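Local atomic coordinates of probable Ni/Fe-hydrogenase 1 B-type cytochrome subunit (Escherichia coli K-12, PDB entry 6G94), a protein that probably serves as the membrane b-type cytochrome partner of a nickel-iron hydrogenase, binding heme and passing on electrons. Residues H181-H184 against R185-M188; V141-I144 against I145-F148; L32-T35 against G36-G40. All coordinates share one frame; numbering follows the deposited sequence.

In the fold
Three transmembrane helices each give one short piece to the pocket of a single heme. Interaction 1, on helix 177-203, supplies the iron ligand H184 and two donors to a propionate. Interaction 2, on helix 130-151, is centred about 10 Å from it and touches it directly: T146 OG1 lies 2.8 Å from H184 ND1, a probable hydrogen bond. Interaction 3, on helix 20-40, is centred about 11 Å from interaction 1 and meets it where M188 CE packs 3.5 Å from M33 O. Interactions 2 and 3 do not touch, their nearest atoms being about 7 Å apart, yet both pack on the heme. H63, the second iron ligand, is hydrogen-bonded by T35 of interaction 3.

Interaction 1 of 3, residues H181-H184 against R185-M188; sequences HSWH and RLGM. With HEM (protoporphyrin IX containing Fe), chain B.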
loop_
_atom_site.group_PDB
_atom_site.type_symbol
_atom_site.label_atom_id
_atom_site.label_comp_id
_atom_site.label_asym_id
_atom_site.label_seq_id
_atom_site.Cartn_x
_atom_site.Cartn_y
_atom_site.Cartn_z
ATOM N N HIS I 181 37.616 -0.165 -11.408
ATOM C CA HIS I 181 36.769 -1.112 -10.692
ATOM C C HIS I 181 36.831 -2.489 -11.303
ATOM O O HIS I 181 36.779 -3.494 -10.594
ATOM C CB HIS I 181 35.311 -0.665 -10.715
ATOM C CG HIS I 181 34.932 0.204 -9.560
ATOM N ND1 HIS I 181 34.249 -0.279 -8.464
ATOM C CD2 HIS I 181 35.155 1.519 -9.320
ATOM C CE1 HIS I 181 34.054 0.703 -7.606
ATOM N NE2 HIS I 181 34.605 1.800 -8.096
ATOM N N SER I 182 36.925 -2.532 -12.628
ATOM C CA SER I 182 36.860 -3.787 -13.366
ATOM C C SER I 182 38.177 -4.528 -13.239
ATOM O O SER I 182 38.183 -5.695 -12.885
ATOM C CB SER I 182 36.484 -3.544 -14.830
ATOM O OG SER I 182 35.069 -3.434 -14.976
ATOM N N TRP I 183 39.280 -3.832 -13.500
ATOM C CA TRP I 183 40.612 -4.390 -13.326
ATOM C C TRP I 183 40.912 -4.764 -11.876
ATOM O O TRP I 183 41.590 -5.756 -11.628
ATOM C CB TRP I 183 41.662 -3.422 -13.848
ATOM C CG TRP I 183 41.752 -3.404 -15.343
ATOM C CD1 TRP I 183 41.282 -2.444 -16.163
ATOM C CD2 TRP I 183 42.358 -4.394 -16.193
ATOM N NE1 TRP I 183 41.558 -2.748 -17.469
ATOM C CE2 TRP I 183 42.215 -3.949 -17.522
ATOM C CE3 TRP I 183 43.014 -5.611 -15.960
ATOM C CZ2 TRP I 183 42.701 -4.673 -18.626
ATOM C CZ3 TRP I 183 43.493 -6.330 -17.052
ATOM C CH2 TRP I 183 43.331 -5.855 -18.369
ATOM N N HIS I 184 40.408 -3.968 -10.932
ATOM C CA HIS I 184 40.477 -4.293 -9.505
ATOM C C HIS I 184 39.737 -5.589 -9.208
ATOM O O HIS I 184 40.273 -6.446 -8.519
ATOM C CB HIS I 184 39.920 -3.144 -8.646
ATOM C CG HIS I 184 40.238 -3.246 -7.178
ATOM N ND1 HIS I 184 41.489 -2.977 -6.663
ATOM C CD2 HIS I 184 39.449 -3.534 -6.114
ATOM C CE1 HIS I 184 41.457 -3.112 -5.348
ATOM N NE2 HIS I 184 40.231 -3.438 -4.989
ATOM N N ARG I 185 38.527 -5.752 -9.734
ATOM C CA ARG I 185 37.766 -6.981 -9.497
ATOM C C ARG I 185 38.443 -8.190 -10.148
ATOM O O ARG I 185 38.394 -9.301 -9.615
ATOM C CB ARG I 185 36.316 -6.846 -9.981
ATOM C CG ARG I 185 35.548 -8.163 -9.987
ATOM C CD ARG I 185 34.052 -7.981 -10.057
ATOM N NE ARG I 185 33.473 -8.046 -8.724
ATOM C CZ ARG I 185 32.732 -9.054 -8.281
ATOM N NH1 ARG I 185 32.257 -9.030 -7.051
ATOM N NH2 ARG I 185 32.474 -10.097 -9.054
ATOM N N LEU I 186 39.089 -7.966 -11.287
ATOM C CA LEU I 186 39.796 -9.036 -11.991
ATOM C C LEU I 186 40.978 -9.522 -11.153
ATOM O O LEU I 186 41.166 -10.727 -10.992
ATOM C CB LEU I 186 40.268 -8.577 -13.379
ATOM C CG LEU I 186 41.074 -9.577 -14.202
ATOM C CD1 LEU I 186 40.259 -10.826 -14.537
ATOM C CD2 LEU I 186 41.648 -8.925 -15.447
ATOM N N GLY I 187 41.740 -8.581 -10.607
ATOM C CA GLY I 187 42.891 -8.870 -9.766
ATOM C C GLY I 187 42.519 -9.803 -8.648
ATOM O O GLY I 187 43.237 -10.728 -8.351
ATOM N N MET I 188 41.371 -9.561 -8.047
ATOM C CA MET I 188 40.859 -10.411 -7.007
ATOM C C MET I 188 40.633 -11.851 -7.440
ATOM O O MET I 188 40.839 -12.762 -6.663
ATOM C CB MET I 188 39.572 -9.816 -6.490
ATOM C CG MET I 188 38.882 -10.625 -5.437
ATOM S SD MET I 188 37.313 -11.173 -6.049
ATOM C CE MET I 188 36.697 -11.943 -4.565
HETATM C CHA HEM B . 36.497 -2.721 -4.183
HETATM C CHB HEM B . 38.876 -6.809 -3.538
HETATM C CHC HEM B . 42.708 -4.343 -2.013
HETATM C CHD HEM B . 40.091 -0.314 -2.088
HETATM C C1A HEM B . 36.893 -4.018 -4.236
HETATM C C2A HEM B . 36.228 -4.980 -4.999
HETATM C C3A HEM B . 36.891 -6.136 -4.833
HETATM C C4A HEM B . 37.959 -5.884 -3.959
HETATM C CMA HEM B . 36.518 -7.454 -5.468
HETATM C CAA HEM B . 34.978 -4.764 -5.823
HETATM C CBA HEM B . 35.265 -4.198 -7.200
HETATM C CGA HEM B . 33.982 -4.031 -7.948
HETATM O O1A HEM B . 33.283 -4.975 -8.333
HETATM O O2A HEM B . 33.595 -2.890 -8.208
HETATM C C1B HEM B . 40.157 -6.475 -3.085
HETATM C C2B HEM B . 41.186 -7.436 -2.872
HETATM C C3B HEM B . 42.265 -6.731 -2.459
HETATM C C4B HEM B . 41.852 -5.336 -2.413
HETATM C CMB HEM B . 41.084 -8.928 -3.083
HETATM C CAB HEM B . 43.618 -7.176 -2.101
HETATM C CBB HEM B . 43.910 -8.454 -1.951
HETATM C C1C HEM B . 42.309 -3.025 -1.837
HETATM C C2C HEM B . 43.086 -2.021 -1.254
HETATM C C3C HEM B . 42.340 -0.880 -1.288
HETATM C C4C HEM B . 41.105 -1.199 -1.889
HETATM C CMC HEM B . 44.492 -2.145 -0.720
HETATM C CAC HEM B . 42.779 0.433 -0.777
HETATM C CBC HEM B . 42.098 1.045 0.182
HETATM C C1D HEM B . 38.918 -0.675 -2.715
HETATM C C2D HEM B . 37.918 0.332 -3.038
HETATM C C3D HEM B . 36.892 -0.337 -3.622
HETATM C C4D HEM B . 37.310 -1.746 -3.651
HETATM C CMD HEM B . 38.057 1.802 -2.727
HETATM C CAD HEM B . 35.575 0.195 -4.164
HETATM C CBD HEM B . 34.797 1.000 -3.127
HETATM C CGD HEM B . 33.441 1.474 -3.582
HETATM O O1D HEM B . 33.314 2.412 -4.380
HETATM O O2D HEM B . 32.419 0.942 -3.146
HETATM N NA HEM B . 37.978 -4.571 -3.624
HETATM N NB HEM B . 40.592 -5.251 -2.797
HETATM N NC HEM B . 41.098 -2.516 -2.163
HETATM N ND HEM B . 38.526 -1.898 -3.103
HETATM FE FE HEM B . 39.462 -3.484 -2.942
#
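H181 and R185, one helical turn apart and joined by the backbone bond from R185 N to H181 O (3.0 Å), hold the two oxygens of one heme propionate, while H184, between them in sequence, binds the iron of the same heme. H181 ND1 donates to HEM O2A over 2.7 Å. This bond is almost straight, 174° at the hydrogen, and the oxygen lies in the imidazole plane at the ring edge. R185 NE meets the other oxygen, HEM O1A, obliquely in a weak bond of 3.1 Å; its NH2 makes a salt bridge to an acidic side chain on the chain of another protein. H184 has CG anti to the backbone N (chi1 -167°), which carries the ring out to the porphyrin, where NE2 binds HEM FE at 2.2 Å opposite H63. A hydrogen bond between H184 ND1 and T146 OG1 probably helps to fix the ring's rotation. One turn on from H184, M188 CG rests 3.6 Å from the methyl HEM CMB. Away from the heme, L186 CD2 packs alongside W183 CZ3 at 3.6 Å. With an alanine in place of H181, HEM O2A has no ND1 to bond, and the propionate would probably be freer to turn. Two histidine ligands fill the axial positions of the iron, consistent with electron transfer, and the donors from H181 and R185 would favour an ionised propionate.

Interaction 2 of 3, residues V141-I144 against I145-F148; sequences VFMI and ITGF. With HEM (protoporphyrin IX containing Fe), chain B.
The F142 ring carries the methyl of T146 on one face, and the F148 ring has the heme vinyl carbon HEM CAC over the centre of one face and I144 O in plane at its edge. Both rings stand on helix 130-151, nearly two turns apart; it is one of the transmembrane helices that bundle round the heme in this cytochrome b561-like fold, and V141-I145, F142-T146 and I144-F148 are i to i+4 pairs along it. T146 CG2 sits 3.6 Å from the centroid of the F142 ring, 16° off its normal, a CH-pi contact displaced toward the rim. The vinyl on F148 is a second apolar contact, with F148 CD2 3.7 Å from HEM CAC. I144 lies alongside F148, its CG2 3.8 Å from F148 CD2, and sends its other branch to the heme methyl HEM CMC.

T146 holds its hydroxyl between the backbone N and the carbonyl carbon (chi1 69°), which turns OG1 back along the helix to donate to F142 O at 2.9 Å. The same carbonyl also accepts from T146 N, so two donors grip one oxygen. With its hydrogen spent there, OG1 is likely to accept from H184 ND1, making T146 a second-shell residue behind an iron ligand. Farther from the heme, V141 CG1 meets I145 CD1 at 3.7 Å, while V141 also packs on L74 of helix 55-83. The M143 chain is bent at chi2 and chi3, folding its terminal methyl onto a pyrrole: CE is 3.3 Å from HEM C2B. A side chain on G147 would crowd M143 O, one turn back; its own oxygen, G147 O, comes to 3.0 Å from the meso carbon HEM CHD.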
loop_
_atom_site.group_PDB
_atom_site.type_symbol
_atom_site.label_atom_id
_atom_site.label_comp_id
_atom_site.label_asym_id
_atom_site.label_seq_id
_atom_site.Cartn_x
_atom_site.Cartn_y
_atom_site.Cartn_z
ATOM N N VAL I 141 50.328 -5.638 -5.170
ATOM C CA VAL I 141 50.734 -4.248 -5.316
ATOM C C VAL I 141 49.855 -3.559 -6.331
ATOM O O VAL I 141 49.575 -2.361 -6.221
ATOM C CB VAL I 141 52.220 -4.135 -5.708
ATOM C CG1 VAL I 141 52.583 -2.718 -6.112
ATOM C CG2 VAL I 141 53.100 -4.583 -4.545
ATOM N N PHE I 142 49.384 -4.334 -7.298
ATOM C CA PHE I 142 48.454 -3.833 -8.300
ATOM C C PHE I 142 47.101 -3.598 -7.622
ATOM O O PHE I 142 46.464 -2.561 -7.832
ATOM C CB PHE I 142 48.344 -4.815 -9.483
ATOM C CG PHE I 142 47.402 -4.359 -10.568
ATOM C CD1 PHE I 142 47.753 -3.304 -11.423
ATOM C CD2 PHE I 142 46.151 -4.962 -10.719
ATOM C CE1 PHE I 142 46.878 -2.862 -12.408
ATOM C CE2 PHE I 142 45.277 -4.525 -11.703
ATOM C CZ PHE I 142 45.645 -3.484 -12.552
ATOM N N MET I 143 46.696 -4.548 -6.780
ATOM C CA MET I 143 45.478 -4.429 -5.979
ATOM C C MET I 143 45.500 -3.247 -4.995
ATOM O O MET I 143 44.458 -2.850 -4.450
ATOM C CB MET I 143 45.221 -5.737 -5.237
ATOM C CG MET I 143 44.739 -6.827 -6.156
ATOM S SD MET I 143 43.331 -6.242 -7.115
ATOM C CE MET I 143 41.997 -6.753 -6.044
ATOM N N ILE I 144 46.693 -2.693 -4.783
ATOM C CA ILE I 144 46.911 -1.586 -3.864
ATOM C C ILE I 144 46.918 -0.291 -4.660
ATOM O O ILE I 144 46.222 0.664 -4.285
ATOM C CB ILE I 144 48.212 -1.757 -3.036
ATOM C CG1 ILE I 144 47.983 -2.782 -1.897
ATOM C CG2 ILE I 144 48.704 -0.406 -2.504
ATOM C CD1 ILE I 144 49.231 -3.229 -1.147
ATOM N N ILE I 145 47.693 -0.265 -5.749
ATOM C CA ILE I 145 47.731 0.899 -6.634
ATOM C C ILE I 145 46.335 1.213 -7.175
ATOM O O ILE I 145 45.921 2.366 -7.157
ATOM C CB ILE I 145 48.712 0.702 -7.796
ATOM C CG1 ILE I 145 50.123 0.563 -7.267
ATOM C CG2 ILE I 145 48.675 1.887 -8.742
ATOM C CD1 ILE I 145 51.057 -0.063 -8.272
ATOM N N THR I 146 45.617 0.182 -7.625
ATOM C CA THR I 146 44.249 0.337 -8.116
ATOM C C THR I 146 43.240 0.588 -6.992
ATOM O O THR I 146 42.366 1.447 -7.126
ATOM C CB THR I 146 43.777 -0.865 -8.981
ATOM O OG1 THR I 146 43.614 -2.044 -8.182
ATOM C CG2 THR I 146 44.748 -1.137 -10.106
ATOM N N GLY I 147 43.355 -0.173 -5.900
ATOM C CA GLY I 147 42.467 -0.051 -4.745
ATOM C C GLY I 147 42.487 1.324 -4.100
ATOM O O GLY I 147 41.443 1.818 -3.669
ATOM N N PHE I 148 43.670 1.948 -4.060
ATOM C CA PHE I 148 43.841 3.280 -3.482
ATOM C C PHE I 148 43.461 4.396 -4.428
ATOM O O PHE I 148 43.090 5.486 -3.984
ATOM C CB PHE I 148 45.274 3.499 -2.993
ATOM C CG PHE I 148 45.463 3.154 -1.559
ATOM C CD1 PHE I 148 44.964 3.978 -0.573
ATOM C CD2 PHE I 148 46.092 1.983 -1.193
ATOM C CE1 PHE I 148 45.096 3.653 0.758
ATOM C CE2 PHE I 148 46.239 1.648 0.136
ATOM C CZ PHE I 148 45.736 2.485 1.116
HETATM C CHA HEM B . 36.497 -2.721 -4.183
HETATM C CHB HEM B . 38.876 -6.809 -3.538
HETATM C CHC HEM B . 42.708 -4.343 -2.013
HETATM C CHD HEM B . 40.091 -0.314 -2.088
HETATM C C1A HEM B . 36.893 -4.018 -4.236
HETATM C C2A HEM B . 36.228 -4.980 -4.999
HETATM C C3A HEM B . 36.891 -6.136 -4.833
HETATM C C4A HEM B . 37.959 -5.884 -3.959
HETATM C CMA HEM B . 36.518 -7.454 -5.468
HETATM C CAA HEM B . 34.978 -4.764 -5.823
HETATM C CBA HEM B . 35.265 -4.198 -7.200
HETATM C CGA HEM B . 33.982 -4.031 -7.948
HETATM O O1A HEM B . 33.283 -4.975 -8.333
HETATM O O2A HEM B . 33.595 -2.890 -8.208
HETATM C C1B HEM B . 40.157 -6.475 -3.085
HETATM C C2B HEM B . 41.186 -7.436 -2.872
HETATM C C3B HEM B . 42.265 -6.731 -2.459
HETATM C C4B HEM B . 41.852 -5.336 -2.413
HETATM C CMB HEM B . 41.084 -8.928 -3.083
HETATM C CAB HEM B . 43.618 -7.176 -2.101
HETATM C CBB HEM B . 43.910 -8.454 -1.951
HETATM C C1C HEM B . 42.309 -3.025 -1.837
HETATM C C2C HEM B . 43.086 -2.021 -1.254
HETATM C C3C HEM B . 42.340 -0.880 -1.288
HETATM C C4C HEM B . 41.105 -1.199 -1.889
HETATM C CMC HEM B . 44.492 -2.145 -0.720
HETATM C CAC HEM B . 42.779 0.433 -0.777
HETATM C CBC HEM B . 42.098 1.045 0.182
HETATM C C1D HEM B . 38.918 -0.675 -2.715
HETATM C C2D HEM B . 37.918 0.332 -3.038
HETATM C C3D HEM B . 36.892 -0.337 -3.622
HETATM C C4D HEM B . 37.310 -1.746 -3.651
HETATM C CMD HEM B . 38.057 1.802 -2.727
HETATM C CAD HEM B . 35.575 0.195 -4.164
HETATM C CBD HEM B . 34.797 1.000 -3.127
HETATM C CGD HEM B . 33.441 1.474 -3.582
HETATM O O1D HEM B . 33.314 2.412 -4.380
HETATM O O2D HEM B . 32.419 0.942 -3.146
HETATM N NA HEM B . 37.978 -4.571 -3.624
HETATM N NB HEM B . 40.592 -5.251 -2.797
HETATM N NC HEM B . 41.098 -2.516 -2.163
HETATM N ND HEM B . 38.526 -1.898 -3.103
HETATM FE FE HEM B . 39.462 -3.484 -2.942
#

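Interaction 3 of 3, residues L32-T35 against G36-G40; sequences LMVT and GYFIG. With HEM (protoporphyrin IX containing Fe), chain B.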
loop_
_atom_site.group_PDB
_atom_site.type_symbol
_atom_site.label_atom_id
_atom_site.label_comp_id
_atom_site.label_asym_id
_atom_site.label_seq_id
_atom_site.Cartn_x
_atom_site.Cartn_y
_atom_site.Cartn_z
ATOM N N LEU I 32 39.468 -8.968 2.420
ATOM C CA LEU I 32 39.426 -8.113 1.243
ATOM C C LEU I 32 38.733 -8.791 0.063
ATOM O O LEU I 32 38.167 -8.117 -0.794
ATOM C CB LEU I 32 40.832 -7.680 0.846
ATOM C CG LEU I 32 41.443 -6.562 1.677
ATOM C CD1 LEU I 32 42.951 -6.644 1.621
ATOM C CD2 LEU I 32 40.971 -5.197 1.212
ATOM N N MET I 33 38.769 -10.126 0.040
ATOM C CA MET I 33 38.113 -10.931 -0.994
ATOM C C MET I 33 36.626 -11.059 -0.715
ATOM O O MET I 33 35.816 -10.561 -1.481
ATOM C CB MET I 33 38.751 -12.317 -1.080
ATOM C CG MET I 33 40.134 -12.323 -1.723
ATOM S SD MET I 33 40.785 -13.948 -2.198
ATOM C CE MET I 33 40.189 -15.026 -0.885
ATOM N N VAL I 34 36.272 -11.716 0.387
ATOM C CA VAL I 34 34.872 -11.803 0.806
ATOM C C VAL I 34 34.114 -10.453 0.780
ATOM O O VAL I 34 32.962 -10.407 0.342
ATOM C CB VAL I 34 34.750 -12.447 2.194
ATOM C CG1 VAL I 34 33.295 -12.543 2.611
ATOM C CG2 VAL I 34 35.359 -13.823 2.180
ATOM N N THR I 35 34.763 -9.362 1.207
ATOM C CA THR I 35 34.094 -8.040 1.219
ATOM C C THR I 35 34.052 -7.437 -0.168
ATOM O O THR I 35 32.989 -7.000 -0.619
ATOM C CB THR I 35 34.702 -6.980 2.192
ATOM O OG1 THR I 35 36.072 -6.722 1.869
ATOM C CG2 THR I 35 34.585 -7.421 3.619
ATOM N N GLY I 36 35.201 -7.406 -0.839
ATOM C CA GLY I 36 35.287 -6.835 -2.180
ATOM C C GLY I 36 34.363 -7.521 -3.185
ATOM O O GLY I 36 33.816 -6.882 -4.100
ATOM N N TYR I 37 34.193 -8.835 -3.011
ATOM C CA TYR I 37 33.233 -9.593 -3.794
ATOM C C TYR I 37 31.837 -8.962 -3.715
ATOM O O TYR I 37 31.209 -8.730 -4.736
ATOM C CB TYR I 37 33.184 -11.058 -3.338
ATOM C CG TYR I 37 32.231 -11.885 -4.167
ATOM C CD1 TYR I 37 32.538 -12.198 -5.493
ATOM C CD2 TYR I 37 31.008 -12.322 -3.643
ATOM C CE1 TYR I 37 31.664 -12.933 -6.273
ATOM C CE2 TYR I 37 30.126 -13.058 -4.421
ATOM C CZ TYR I 37 30.462 -13.360 -5.735
ATOM O OH TYR I 37 29.612 -14.083 -6.530
ATOM N N PHE I 38 31.378 -8.689 -2.494
ATOM C CA PHE I 38 30.048 -8.159 -2.244
ATOM C C PHE I 38 29.897 -6.643 -2.460
ATOM O O PHE I 38 28.780 -6.126 -2.447
ATOM C CB PHE I 38 29.598 -8.556 -0.844
ATOM C CG PHE I 38 29.337 -10.012 -0.702
ATOM C CD1 PHE I 38 28.516 -10.668 -1.599
ATOM C CD2 PHE I 38 29.918 -10.738 0.331
ATOM C CE1 PHE I 38 28.280 -12.029 -1.474
ATOM C CE2 PHE I 38 29.689 -12.101 0.468
ATOM C CZ PHE I 38 28.870 -12.751 -0.446
ATOM N N ILE I 39 31.003 -5.938 -2.674
ATOM C CA ILE I 39 30.924 -4.556 -3.126
ATOM C C ILE I 39 30.477 -4.529 -4.583
ATOM O O ILE I 39 29.797 -3.612 -5.006
ATOM C CB ILE I 39 32.261 -3.806 -2.913
ATOM C CG1 ILE I 39 32.495 -3.578 -1.403
ATOM C CG2 ILE I 39 32.309 -2.480 -3.671
ATOM C CD1 ILE I 39 33.910 -3.204 -1.005
ATOM N N GLY I 40 30.818 -5.567 -5.334
ATOM C CA GLY I 40 30.506 -5.630 -6.754
ATOM C C GLY I 40 29.248 -6.439 -7.036
ATOM O O GLY I 40 28.423 -6.049 -7.870
HETATM C CHA HEM B . 36.497 -2.721 -4.183
HETATM C CHB HEM B . 38.876 -6.809 -3.538
HETATM C CHC HEM B . 42.708 -4.343 -2.013
HETATM C CHD HEM B . 40.091 -0.314 -2.088
HETATM C C1A HEM B . 36.893 -4.018 -4.236
HETATM C C2A HEM B . 36.228 -4.980 -4.999
HETATM C C3A HEM B . 36.891 -6.136 -4.833
HETATM C C4A HEM B . 37.959 -5.884 -3.959
HETATM C CMA HEM B . 36.518 -7.454 -5.468
HETATM C CAA HEM B . 34.978 -4.764 -5.823
HETATM C CBA HEM B . 35.265 -4.198 -7.200
HETATM C CGA HEM B . 33.982 -4.031 -7.948
HETATM O O1A HEM B . 33.283 -4.975 -8.333
HETATM O O2A HEM B . 33.595 -2.890 -8.208
HETATM C C1B HEM B . 40.157 -6.475 -3.085
HETATM C C2B HEM B . 41.186 -7.436 -2.872
HETATM C C3B HEM B . 42.265 -6.731 -2.459
HETATM C C4B HEM B . 41.852 -5.336 -2.413
HETATM C CMB HEM B . 41.084 -8.928 -3.083
HETATM C CAB HEM B . 43.618 -7.176 -2.101
HETATM C CBB HEM B . 43.910 -8.454 -1.951
HETATM C C1C HEM B . 42.309 -3.025 -1.837
HETATM C C2C HEM B . 43.086 -2.021 -1.254
HETATM C C3C HEM B . 42.340 -0.880 -1.288
HETATM C C4C HEM B . 41.105 -1.199 -1.889
HETATM C CMC HEM B . 44.492 -2.145 -0.720
HETATM C CAC HEM B . 42.779 0.433 -0.777
HETATM C CBC HEM B . 42.098 1.045 0.182
HETATM C C1D HEM B . 38.918 -0.675 -2.715
HETATM C C2D HEM B . 37.918 0.332 -3.038
HETATM C C3D HEM B . 36.892 -0.337 -3.622
HETATM C C4D HEM B . 37.310 -1.746 -3.651
HETATM C CMD HEM B . 38.057 1.802 -2.727
HETATM C CAD HEM B . 35.575 0.195 -4.164
HETATM C CBD HEM B . 34.797 1.000 -3.127
HETATM C CGD HEM B . 33.441 1.474 -3.582
HETATM O O1D HEM B . 33.314 2.412 -4.380
HETATM O O2D HEM B . 32.419 0.942 -3.146
HETATM N NA HEM B . 37.978 -4.571 -3.624
HETATM N NB HEM B . 40.592 -5.251 -2.797
HETATM N NC HEM B . 41.098 -2.516 -2.163
HETATM N ND HEM B . 38.526 -1.898 -3.103
HETATM FE FE HEM B . 39.462 -3.484 -2.942
#
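Two backbone carbonyls one turn apart, those of L32 and G36, face the heme in the first shell. L32 O lies 3.1 Å from the meso carbon HEM CHB, and G36 O lies 3.0 Å from HEM CAA, where a propionate arm leaves the porphyrin. L32 O also accepts the backbone bond from G36 N (3.1 Å). L32 lays its CB over a pyrrole, 3.7 Å from HEM C3B, with CD2 reaching the neighbouring HEM C4B. G36 lets the backbone come this near: a CB there would run into HEM C4A. G40 repeats the arrangement one turn on, its CA 3.3 Å from the propionate oxygen HEM O1A, where a side chain would again collide. Between these glycines I39 CG2 rests near an oxygen of the other propionate, HEM O2D, at 3.5 Å, and M33 CG lies by the methyl HEM CMB. Beside the heme, too, Y37 N is bonded to M33 O at 2.8 Å.

In the second shell, a chi1 of 59° turns the T35 hydroxyl toward the preceding turn, where OG1 hydrogen-bonds both V31 O and H63 ND1. H63 is an axial ligand of the iron, so this threonine probably helps to set how its ring is turned. Further out, the Y37 side chain packs on R185, M188 and W189 of helix 177-203. On the side away from the heme, F38 brings CD2 to 3.1 Å from V34 O, and Y37 CD2 lies over one face of the F38 ring. Near the end of the helix, I39 O accepts a hydrogen bond from an aromatic side chain of another protein's chain. G36 thus makes room for the porphyrin and G40 for a propionate, while T35, bonded to its own helix, would probably accept from H63 and steady that iron ligand.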